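Local structure of endo-1,3-beta-glucanase, family GH16 (Zobellia galactanivorans, 5FUI) at the 2-aminomethyl-pyridine site. The protein hydrolyses beta-1,3-glucans such as laminarin, and binds laminarin through its C-terminal family 6 carbohydrate-binding module, the part present here. Sequence-based numbering; all coordinates share one arbitrary frame.

Site 1: the 2-aminomethyl-pyridine site. Residues 44, 46, 76, 79, 115-117. With APY (2-aminomethyl-pyridine), chain B.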
ATOM      1  N   TRP A  44       2.707   3.007   9.601  1.00  9.29           N
ATOM      2  CA  TRP A  44       2.769   3.521   8.270  1.00  9.87           C
ATOM      3  C   TRP A  44       4.042   3.169   7.578  1.00 10.66           C
ATOM      4  O   TRP A  44       5.024   2.705   8.227  1.00  9.98           O
ATOM      5  CB  TRP A  44       2.546   5.065   8.224  1.00 10.17           C
ATOM      6  CG  TRP A  44       3.490   5.839   9.160  1.00  9.31           C
ATOM      7  CD1 TRP A  44       3.278   6.237  10.472  1.00  9.98           C
ATOM      8  CD2 TRP A  44       4.886   6.219   8.851  1.00 11.06           C
ATOM      9  NE1 TRP A  44       4.402   6.866  10.985  1.00 11.61           N
ATOM     10  CE2 TRP A  44       5.426   6.837  10.044  1.00 10.37           C
ATOM     11  CE3 TRP A  44       5.748   6.010   7.732  1.00 10.80           C
ATOM     12  CZ2 TRP A  44       6.720   7.277  10.108  1.00 11.86           C
ATOM     13  CZ3 TRP A  44       7.071   6.539   7.811  1.00 13.18           C
ATOM     14  CH2 TRP A  44       7.510   7.153   8.972  1.00 13.34           C
ATOM     15  N   SER A  46       6.577   4.634   4.087  1.00 10.58           N
ATOM     16  CA  SER A  46       6.767   5.719   3.126  1.00 10.17           C
ATOM     17  C   SER A  46       7.778   5.279   2.042  1.00 12.05           C
ATOM     18  O   SER A  46       8.850   4.790   2.374  1.00 12.02           O
ATOM     19  CB  SER A  46       7.294   6.953   3.888  1.00 12.71           C
ATOM     20  OG  SER A  46       7.580   8.073   3.108  1.00 16.85           O
ATOM     21  N   ASP A  76      -1.294   8.453   0.191  1.00  9.38           N
ATOM     22  CA  ASP A  76      -1.108   9.892  -0.007  1.00  8.87           C
ATOM     23  C   ASP A  76       0.198  10.200  -0.676  1.00  9.40           C
ATOM     24  O   ASP A  76       1.093   9.331  -0.721  1.00 11.54           O
ATOM     25  CB  ASP A  76      -1.175  10.617   1.355  1.00 11.92           C
ATOM     26  CG  ASP A  76       0.050  10.424   2.170  1.00 12.74           C
ATOM     27  OD1 ASP A  76       1.045  11.108   1.953  1.00 14.43           O
ATOM     28  OD2 ASP A  76       0.105   9.491   3.028  1.00 21.24           O
ATOM     29  N   ALA A  79       3.466  13.411   2.135  1.00 15.04           N
ATOM     30  CA  ALA A  79       3.054  13.554   3.541  1.00 15.10           C
ATOM     31  C   ALA A  79       1.692  14.252   3.736  1.00 15.26           C
ATOM     32  O   ALA A  79       1.482  15.188   4.573  1.00 17.21           O
ATOM     33  CB  ALA A  79       4.205  14.181   4.398  1.00 18.13           C
ATOM     34  N   GLY A 115       2.884   7.500   0.521  1.00 12.00           N
ATOM     35  CA  GLY A 115       2.733   7.049   1.872  1.00 10.22           C
ATOM     36  C   GLY A 115       1.495   6.166   2.036  1.00 10.38           C
ATOM     37  O   GLY A 115       0.452   6.455   1.439  1.00 12.04           O
ATOM     38  N   LEU A 116       1.623   5.118   2.863  1.00  9.96           N
ATOM     39  CA  LEU A 116       0.476   4.281   3.280  1.00  7.84           C
ATOM     40  C   LEU A 116       0.349   4.374   4.785  1.00  9.70           C
ATOM     41  O   LEU A 116       1.362   4.218   5.471  1.00 11.65           O
ATOM     42  CB  LEU A 116       0.719   2.767   2.892  1.00  8.31           C
ATOM     43  CG  LEU A 116       0.869   2.596   1.377  1.00 10.07           C
ATOM     44  CD1 LEU A 116       1.042   1.102   1.103  1.00 13.05           C
ATOM     45  CD2 LEU A 116      -0.336   3.181   0.683  1.00 13.06           C
ATOM     46  N   TYR A 117      -0.849   4.701   5.255  1.00 10.05           N
ATOM     47  CA  TYR A 117      -0.995   4.933   6.675  1.00  8.89           C
ATOM     48  C   TYR A 117      -2.110   4.049   7.181  1.00  9.57           C
ATOM     49  O   TYR A 117      -3.253   4.112   6.688  1.00 10.36           O
ATOM     50  CB  TYR A 117      -1.393   6.435   6.862  1.00  9.96           C
ATOM     51  CG  TYR A 117      -0.970   7.034   8.187  1.00 15.13           C
ATOM     52  CD1 TYR A 117      -1.485   6.551   9.378  1.00 13.49           C
ATOM     53  CD2 TYR A 117       0.019   8.061   8.249  1.00 15.46           C
ATOM     54  CE1 TYR A 117      -1.101   7.094  10.620  1.00 18.43           C
ATOM     55  CE2 TYR A 117       0.405   8.612   9.440  1.00 13.51           C
ATOM     56  CZ  TYR A 117      -0.183   8.178  10.615  1.00 12.24           C
ATOM     57  OH  TYR A 117       0.281   8.740  11.802  1.00 14.50           O
TER
HETATM   58  N   APY B 132       2.255   9.741   4.591  1.00 26.35           N
HETATM   59  CM  APY B 132       2.436   8.435   5.193  1.00 27.45           C
HETATM   60  C2  APY B 132       3.395   9.006   6.224  1.00 27.43           C
HETATM   61  C3  APY B 132       2.913   9.311   7.474  1.00 23.44           C
HETATM   62  C4  APY B 132       3.742   9.922   8.445  1.00 24.16           C
HETATM   63  C5  APY B 132       5.045  10.303   8.077  1.00 29.16           C
HETATM   64  C6  APY B 132       5.524  10.006   6.811  1.00 27.69           C
HETATM   65  N1  APY B 132       4.675   9.412   5.898  1.00 24.55           N
HETATM   66  O   HOH W   1       5.175   9.494   3.211  1.00 23.30           O
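Trp44 lays its indole flat over one face of the pyridine ring, the two planes only 2° apart and the centroids of its six-membered ring and the APY pyridine 4.0 Å apart. Its CG sits in the crowded position between the backbone N and the carbonyl carbon (chi1 53°), which turns the broad ring face to the ligand. A platform of this kind suits a sugar ring as well as an aromatic one. Tyr117, with CG anti to its backbone N (chi1 -153°), comes from the side instead. Its CD2-CE2 edge abuts the pyridine edge, CD2 of Tyr117 lying a tight 3.2 Å from C3 of APY, while CB of Trp44 rests on a face of the phenol near its rim.

Polar recognition falls to Asp76. Carboxylate OD2 of Asp76 accepts a hydrogen bond of 2.7 Å from the amino N of APY, using its syn lone pair; if the amine is protonated, charge attraction would strengthen this grip. Ser46 works at one remove: a water bridges by hydrogen bonds between its hydroxyl OG, at 2.8 Å, and the pyridine N1 of APY, at 2.7 Å. Side-chain-free Gly115 lets the methylene CM of APY approach its CA to 3.6 Å.

APY is not the natural ligand and may derive from crystallisation. Strands 44-52, 72-77 and 110-118 supply the site, on the face of the beta-sandwich that serves some CBM6 modules as a second glycan cleft.

Site 2: the 2-aminomethyl-pyridine site. Residues 38-40, 95, 122. With APY (2-aminomethyl-pyridine), chain C.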
ATOM      1  N   TYR A  38       2.359  -7.353  10.937  1.00 10.44           N
ATOM      2  CA  TYR A  38       2.306  -6.799  12.295  1.00 11.98           C
ATOM      3  C   TYR A  38       2.020  -5.275  12.209  1.00 11.05           C
ATOM      4  O   TYR A  38       2.607  -4.421  12.893  1.00 12.25           O
ATOM      5  CB  TYR A  38       3.616  -7.065  13.077  1.00 12.83           C
ATOM      6  CG  TYR A  38       3.876  -8.553  13.163  1.00 15.99           C
ATOM      7  CD1 TYR A  38       3.129  -9.340  14.074  1.00 20.79           C
ATOM      8  CD2 TYR A  38       4.662  -9.192  12.203  1.00 15.69           C
ATOM      9  CE1 TYR A  38       3.261 -10.747  14.099  1.00 23.44           C
ATOM     10  CE2 TYR A  38       4.883 -10.583  12.243  1.00 21.08           C
ATOM     11  CZ  TYR A  38       4.120 -11.360  13.150  1.00 18.54           C
ATOM     12  OH  TYR A  38       4.325 -12.758  13.131  1.00 26.01           O
ATOM     13  N   ILE A  39       0.992  -4.961  11.415  1.00 10.06           N
ATOM     14  CA  ILE A  39       0.566  -3.603  11.167  1.00  9.36           C
ATOM     15  C   ILE A  39      -0.567  -3.284  12.152  1.00 10.94           C
ATOM     16  O   ILE A  39      -1.514  -4.037  12.310  1.00 13.45           O
ATOM     17  CB  ILE A  39       0.075  -3.462   9.695  1.00 10.49           C
ATOM     18  CG1 ILE A  39       1.162  -3.959   8.711  1.00  8.08           C
ATOM     19  CG2 ILE A  39      -0.353  -1.968   9.439  1.00 11.93           C
ATOM     20  CD1 ILE A  39       0.805  -3.603   7.242  1.00 10.18           C
ATOM     21  N   ASN A  40      -0.355  -2.189  12.863  1.00 10.79           N
ATOM     22  CA  ASN A  40      -1.272  -1.735  13.890  1.00 11.62           C
ATOM     23  C   ASN A  40      -1.960  -0.436  13.499  1.00 10.72           C
ATOM     24  O   ASN A  40      -1.619   0.155  12.508  1.00 12.06           O
ATOM     25  CB  ASN A  40      -0.518  -1.523  15.218  1.00 13.76           C
ATOM     26  CG  ASN A  40       0.093  -2.789  15.728  1.00 13.40           C
ATOM     27  OD1 ASN A  40       1.250  -2.764  16.166  1.00 17.46           O
ATOM     28  ND2 ASN A  40      -0.612  -3.825  15.745  1.00 15.28           N
ATOM     29  N   TRP A  95      -3.505 -15.044   7.075  1.00 10.74           N
ATOM     30  CA  TRP A  95      -2.437 -14.037   7.011  1.00 10.89           C
ATOM     31  C   TRP A  95      -1.636 -14.076   5.713  1.00 12.46           C
ATOM     32  O   TRP A  95      -0.932 -13.123   5.356  1.00 11.48           O
ATOM     33  CB  TRP A  95      -1.556 -14.162   8.245  1.00 11.23           C
ATOM     34  CG  TRP A  95      -2.343 -13.856   9.496  1.00 11.52           C
ATOM     35  CD1 TRP A  95      -2.677 -14.710  10.520  1.00 12.37           C
ATOM     36  CD2 TRP A  95      -2.944 -12.565   9.811  1.00 12.73           C
ATOM     37  NE1 TRP A  95      -3.460 -14.034  11.460  1.00 14.59           N
ATOM     38  CE2 TRP A  95      -3.654 -12.726  11.070  1.00 14.39           C
ATOM     39  CE3 TRP A  95      -2.938 -11.290   9.194  1.00 12.72           C
ATOM     40  CZ2 TRP A  95      -4.298 -11.655  11.695  1.00 15.92           C
ATOM     41  CZ3 TRP A  95      -3.622 -10.246   9.788  1.00 15.14           C
ATOM     42  CH2 TRP A  95      -4.274 -10.422  11.041  1.00 15.38           C
ATOM     43  N   GLY A 122      -4.138  -4.864  11.510  1.00 12.33           N
ATOM     44  CA  GLY A 122      -4.567  -6.260  11.317  1.00 12.51           C
ATOM     45  C   GLY A 122      -4.613  -6.703   9.866  1.00 11.79           C
ATOM     46  O   GLY A 122      -5.356  -7.589   9.547  1.00 15.98           O
TER
HETATM   47  N   APY C 133      -2.137 -10.818  15.597  1.00 33.20           N
HETATM   48  CM  APY C 133      -0.950 -10.450  14.763  1.00 32.31           C
HETATM   49  C2  APY C 133      -0.901  -8.955  14.441  1.00 30.77           C
HETATM   50  C3  APY C 133      -0.081  -8.089  15.259  1.00 28.59           C
HETATM   51  C4  APY C 133      -0.010  -6.701  14.965  1.00 25.84           C
HETATM   52  C5  APY C 133      -0.849  -6.314  13.849  1.00 26.28           C
HETATM   53  C6  APY C 133      -1.656  -7.137  13.094  1.00 22.81           C
HETATM   54  N1  APY C 133      -1.675  -8.468  13.373  1.00 33.07           N
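Tyr38 and Trp95 stand on opposite sides of a loop-built cleft, their aromatic planes only about 15° from parallel. This is the pattern of the variable loop site of family 6 modules, where two aromatic residues sandwich a sugar ring. Both side chains have CG anti to their own carbonyl carbon, and both come from loops.

The pose of APY differs from the stacking expected of a sugar. Its pyridine ring and the Tyr38 ring stand almost upright to each other, with 81° between the planes, in an edge-to-face arrangement with the ring centroids of APY and Tyr38 5.5 Å apart. The tyrosine edge is directed at the pyridine face, with CD1 of Tyr38 3.6 Å from C3 of APY. The backbone of the same residue covers that face too: CA of Tyr38 lies over it, 3.8 Å from the centroid of the APY ring, as a CH-pi contact. On the other wall, N1 of APY lies above the indole plane, just outside the CH2 corner of Trp95, 4.0 Å from that atom.

Selectivity for APY itself is probably slight. No polar atom of the ligand is within bonding distance of one from the protein, so shape and aromatic contact do the holding, and the aminomethyl arm is not gripped by the protein. The molecule may have come from the crystallisation medium. For the natural glucan, the near-parallel aromatic walls would be expected to stack on the two C-H faces of a pyranose chair, and the carboxamide of Asn40, able both to donate and to accept, could address sugar hydroxyls. Here that amide only borders the pyridine rim, CG of Asn40 lying 4.0 Å from C4 of APY.

Gly122, lacking a side chain, closes another part of the rim without blocking the cleft: CA of Gly122 packs 3.5 Å from C6 of APY.

Site 1 and site 2 lie about 16 Å apart, measured between the centres of their C-alpha atoms, and have no residue in common. They are nevertheless neighbours along the chain: the loop carrying Tyr38 to Asn40 runs into strand 44-52, which opens with Trp44, and Gly122 follows soon after strand 110-118. One site uses the face of the sandwich, the other the loops at its end. Two separate aromatic-lined sites on one monomeric module fit the multivalent binding of laminarin, and could engage different chains or stretches of the glucan, although APY alone does not show this.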